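Local coordinates for protein alkaline phosphatase D (Bacillus subtilis, PDB 2YEQ) that hydrolyses phosphate esters, acting as a secreted alkaline phosphatase and phosphodiesterase with iron and calcium in its active site, at residues 350-353 with 358-361; 284-289 with 301-306. All coordinates share one frame; numbering follows the deposited sequence.

How the contacts relate
Both contacts lie in the PhoD-like phosphatase region, in the loops and helices around the sheet that contains strands 271-275 and 325-329. Contact 2 comes first along the chain. It joins the loop after strand 271-275 to the loop before helix 308-320. Contact 1 follows, between the loop after strand 347-348 and helix 356-368. Their centres are about 9 Å apart, and they touch. D350 OD1 lies 2.8 Å from Q285 NE2, a probable hydrogen bond, and the indole of W352 packs on L305. R361 probably bonds to the carbonyl of P301. The two contacts therefore form one continuous patch, which ties the sodium-binding loop to helix 356-368.

Contact 1. Residues 350-353 with 358-361. With PE5 (3,6,9,12,15,18,21,24-octaoxahexacosan-1-ol), chain E.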
# COMPACT_ATOMS: atom_id res chain seq x y z
N ASP A 350 12.35 1.88 12.27
CA ASP A 350 11.50 1.02 11.42
C ASP A 350 11.50 1.41 9.93
O ASP A 350 11.00 0.66 9.08
CB ASP A 350 10.07 1.06 11.96
CG ASP A 350 9.18 -0.01 11.34
OD1 ASP A 350 9.53 -1.22 11.37
OD2 ASP A 350 8.11 0.39 10.81
N SER A 351 12.11 2.57 9.64
CA SER A 351 12.25 3.10 8.28
C SER A 351 13.62 2.77 7.69
O SER A 351 14.42 2.10 8.34
CB SER A 351 12.05 4.62 8.30
OG SER A 351 10.77 4.95 8.83
N TRP A 352 13.90 3.23 6.47
CA TRP A 352 15.19 2.95 5.84
C TRP A 352 16.38 3.57 6.62
O TRP A 352 17.47 3.00 6.61
CB TRP A 352 15.24 3.39 4.38
CG TRP A 352 14.47 2.54 3.41
CD1 TRP A 352 13.12 2.56 3.23
CD2 TRP A 352 14.99 1.59 2.51
NE1 TRP A 352 12.77 1.68 2.26
CE2 TRP A 352 13.90 1.06 1.81
CE3 TRP A 352 16.27 1.11 2.23
CZ2 TRP A 352 14.05 0.11 0.83
CZ3 TRP A 352 16.42 0.18 1.27
CH2 TRP A 352 15.31 -0.32 0.57
N ASP A 353 16.16 4.68 7.32
CA ASP A 353 17.19 5.25 8.20
C ASP A 353 17.64 4.23 9.30
O ASP A 353 18.74 4.38 9.86
CB ASP A 353 16.69 6.49 8.91
CG ASP A 353 16.79 7.79 8.07
OD1 ASP A 353 17.70 7.92 7.20
OD2 ASP A 353 15.94 8.68 8.31
N GLN A 358 21.83 -1.24 4.26
CA GLN A 358 20.97 -1.73 3.20
C GLN A 358 20.70 -0.58 2.21
O GLN A 358 20.75 -0.77 1.00
CB GLN A 358 19.65 -2.23 3.78
CG GLN A 358 18.56 -2.49 2.77
CD GLN A 358 18.79 -3.72 1.95
OE1 GLN A 358 18.25 -4.78 2.24
NE2 GLN A 358 19.56 -3.58 0.88
N ARG A 359 20.39 0.60 2.73
CA ARG A 359 20.10 1.73 1.84
C ARG A 359 21.33 2.10 1.00
O ARG A 359 21.22 2.34 -0.21
CB ARG A 359 19.60 2.94 2.61
CG ARG A 359 19.03 4.00 1.66
CD ARG A 359 18.36 5.07 2.39
NE ARG A 359 19.20 5.63 3.42
CZ ARG A 359 18.78 6.34 4.45
NH1 ARG A 359 17.50 6.62 4.60
NH2 ARG A 359 19.65 6.79 5.34
N GLU A 360 22.51 2.09 1.63
CA GLU A 360 23.78 2.33 0.94
C GLU A 360 24.00 1.38 -0.22
O GLU A 360 24.46 1.81 -1.29
CB GLU A 360 24.95 2.22 1.90
CG GLU A 360 25.17 3.44 2.74
CD GLU A 360 26.49 3.35 3.52
OE1 GLU A 360 27.56 3.25 2.86
OE2 GLU A 360 26.45 3.38 4.78
N ARG A 361 23.68 0.10 -0.04
CA ARG A 361 23.86 -0.86 -1.12
C ARG A 361 22.97 -0.53 -2.31
O ARG A 361 23.41 -0.62 -3.46
CB ARG A 361 23.62 -2.31 -0.65
CG ARG A 361 24.69 -2.83 0.34
CD ARG A 361 24.53 -4.33 0.58
NE ARG A 361 23.40 -4.69 1.47
CZ ARG A 361 23.38 -4.57 2.80
NH1 ARG A 361 24.39 -4.01 3.47
NH2 ARG A 361 22.31 -4.98 3.48
C48 PE5 E . 22.81 9.28 6.25
C50 PE5 E . 22.64 7.98 7.02
O1 PE5 E . 21.29 7.82 7.49
C1 PE5 E . 21.07 7.96 8.91
C2 PE5 E . 20.98 6.60 9.62
O2 PE5 E . 22.19 6.20 10.31
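D353 and R359 form a salt bridge between the 3-10 turn and helix 356-368. One carboxylate oxygen takes both bonds: D353 OD1 is 2.9 Å from R359 NH1 and equally far from R359 NH2. Both are bent, with N-H...O angles near 145°. OD1 lies in the guanidinium plane, but the carboxylate stands almost perpendicular to it, 88° away. The NH2 bond arrives nearly along the C-O axis of OD1, the NH1 bond from above the carboxylate.

The close packing is on the other part of the arginine. W352 CE3 lies 3.8 Å from R359 CB, which sits at the edge of the indole. R359 CG is anti to the backbone N (chi1 -168°), and the chain runs past the indole before bending at chi3. That bend brings the guanidinium back to the 3-10 turn, with W352 O over one face. Q358 CG meets the same indole 3.7 Å from W352 CZ3.

By contrast, E360 on the outward part of the helix is exposed and makes no contact with 350-353. A polyether fragment lies against the guanidinium edge, with PE5 O1 2.9 Å from R359 NH2.

W352 NE1 bonds to Q330. Q358 NE2 bonds to E311, and Q358 OE1 accepts from the backbone N of L305 and L306, tying the helix to the 301-306 loop. The 3-10 turn just before helix 356-368 thus packs back on that helix's first turns. The side chain of W352 is about 12 Å from a bound calcium ion. The buried charges of D353 and R359 probably offset each other. The two bonds to OD1, with the bond from NH1 to the carbonyl of F334, probably hold the guanidinium in place.

Contact 2. Residues 284-289 with 301-306; sequences DQANND and PNRTLL. With NA (sodium ion), chain B; EDO (1,2-ethanediol), chain L.
R303 reaches across to the backbone of D284. R303 NH2 donates to D284 O over 2.8 Å, and the bond is nearly straight at 173°. The carbonyl oxygen lies in the guanidinium plane, although the donor is tilted 20° from the carbonyl plane. A286 CB covers one face of the guanidinium, offset toward the rim, 3.9 Å from R303 NH2. The arginine chain bends at chi3, which turns its head toward the 284-289 loop. Water 2 accepts from both R303 NH2 and A286 N, so one oxygen serves two neighbouring donors. A 1,2-ethanediol, probably from the crystallisation liquor, lies at the guanidinium edge. Its O1 donates to D284 O and its O2 accepts from D284 N.

Two side chains of the same loop bind a sodium ion. D284 OD1 binds it at 2.2 Å, and Q285 OE1 binds at 2.4 Å. Four waters complete six oxygen ligands. D284 CG is anti to the backbone N (chi1 -159°), which carries the carboxylate to the metal, while the carbonyl of D284 goes to R303. The sodium site lies on a loop of the calcineurin-like phosphatase fold, between strands 271-275 and 291-292, and is separate from the iron-calcium site.

Further out, water 1 donates to Q285 O and water 3 to D289 OD2. The Q285 amide nitrogen bonds to D350 and to the carbonyl of N216, which probably fixes the turn of the amide that presents OE1 to the sodium. N216, itself a ligand of a bound calcium ion, also bonds through ND2 to D289 OD2. R303 NH1 is held by the carbonyl of G354.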
# COMPACT_ATOMS: atom_id res chain seq x y z
N ASP A 284 15.55 -7.45 12.45
CA ASP A 284 14.85 -6.79 13.54
C ASP A 284 15.27 -5.34 13.58
O ASP A 284 16.43 -5.01 13.26
CB ASP A 284 15.22 -7.48 14.86
CG ASP A 284 14.23 -7.25 15.97
OD1 ASP A 284 13.08 -6.74 15.76
OD2 ASP A 284 14.64 -7.58 17.12
N GLN A 285 14.35 -4.48 14.00
CA GLN A 285 14.68 -3.08 14.24
C GLN A 285 15.74 -2.92 15.37
O GLN A 285 15.65 -3.55 16.43
CB GLN A 285 13.45 -2.26 14.59
CG GLN A 285 12.34 -2.29 13.52
CD GLN A 285 11.33 -3.40 13.76
OE1 GLN A 285 11.62 -4.33 14.54
NE2 GLN A 285 10.15 -3.31 13.11
N ALA A 286 16.72 -2.06 15.11
CA ALA A 286 17.78 -1.75 16.06
C ALA A 286 17.31 -0.84 17.14
O ALA A 286 16.29 -0.13 16.98
CB ALA A 286 18.96 -1.09 15.32
N ASN A 287 18.04 -0.86 18.26
CA ASN A 287 17.85 0.05 19.38
C ASN A 287 16.48 0.01 19.99
O ASN A 287 15.96 1.05 20.45
CB ASN A 287 18.18 1.52 18.99
CG ASN A 287 19.54 1.68 18.31
OD1 ASN A 287 19.70 2.49 17.36
ND2 ASN A 287 20.53 0.95 18.80
N ASN A 288 15.89 -1.20 20.04
CA ASN A 288 14.54 -1.38 20.58
C ASN A 288 13.45 -0.64 19.81
O ASN A 288 12.37 -0.36 20.36
CB ASN A 288 14.47 -0.98 22.07
CG ASN A 288 15.18 -1.96 22.98
OD1 ASN A 288 15.88 -1.56 23.89
ND2 ASN A 288 15.01 -3.25 22.72
N ASP A 289 13.71 -0.33 18.54
CA ASP A 289 12.70 0.30 17.68
C ASP A 289 12.41 1.73 18.13
O ASP A 289 13.11 2.31 18.98
CB ASP A 289 11.40 -0.56 17.66
CG ASP A 289 10.62 -0.48 16.32
OD1 ASP A 289 10.87 0.46 15.50
OD2 ASP A 289 9.78 -1.38 16.09
N PRO A 301 26.57 -3.43 9.06
CA PRO A 301 26.43 -3.58 7.62
C PRO A 301 25.82 -4.87 7.17
O PRO A 301 25.39 -4.98 6.02
CB PRO A 301 27.90 -3.52 7.11
CG PRO A 301 28.72 -3.82 8.28
CD PRO A 301 27.98 -3.27 9.45
N ASN A 302 25.78 -5.88 8.05
CA ASN A 302 25.14 -7.14 7.67
C ASN A 302 23.62 -7.08 7.67
O ASN A 302 22.98 -7.99 7.17
CB ASN A 302 25.56 -8.26 8.64
CG ASN A 302 27.00 -8.66 8.45
OD1 ASN A 302 27.53 -8.61 7.35
ND2 ASN A 302 27.64 -9.07 9.53
N ARG A 303 23.06 -6.07 8.30
CA ARG A 303 21.61 -6.01 8.47
C ARG A 303 20.93 -5.69 7.15
O ARG A 303 21.43 -4.86 6.38
CB ARG A 303 21.25 -4.98 9.50
CG ARG A 303 21.57 -5.45 10.91
CD ARG A 303 21.32 -4.38 11.92
NE ARG A 303 19.89 -4.15 12.11
CZ ARG A 303 19.23 -3.02 11.82
NH1 ARG A 303 19.85 -1.98 11.28
NH2 ARG A 303 17.92 -2.95 12.05
N THR A 304 19.81 -6.38 6.91
CA THR A 304 19.07 -6.33 5.65
C THR A 304 17.61 -5.92 5.90
O THR A 304 17.07 -6.15 7.00
CB THR A 304 19.11 -7.69 4.95
OG1 THR A 304 18.62 -7.55 3.62
CG2 THR A 304 18.29 -8.80 5.73
N LEU A 305 17.01 -5.26 4.90
CA LEU A 305 15.55 -5.04 4.86
C LEU A 305 14.95 -6.02 3.87
O LEU A 305 13.89 -6.59 4.13
CB LEU A 305 15.17 -3.63 4.37
CG LEU A 305 14.79 -2.53 5.32
CD1 LEU A 305 14.50 -1.27 4.46
CD2 LEU A 305 13.59 -2.85 6.21
N LEU A 306 15.62 -6.19 2.74
CA LEU A 306 15.04 -6.90 1.61
C LEU A 306 15.33 -8.37 1.66
O LEU A 306 14.60 -9.17 1.03
CB LEU A 306 15.60 -6.37 0.29
CG LEU A 306 15.39 -4.91 -0.06
CD1 LEU A 306 16.10 -4.59 -1.39
CD2 LEU A 306 13.88 -4.58 -0.10
NA NA B . 11.35 -5.60 16.57
C1 EDO L . 19.02 -6.79 13.43
O1 EDO L . 18.93 -5.75 14.41
C2 EDO L . 18.43 -8.08 13.96
O2 EDO L . 18.13 -8.98 12.92
O HOH W 1 13.04 -4.32 17.55
O HOH W 2 16.52 -0.57 12.68
O HOH W 3 9.79 -3.93 17.03
O HOH W 4 10.83 -6.73 18.48
O HOH W 5 9.63 -6.69 15.59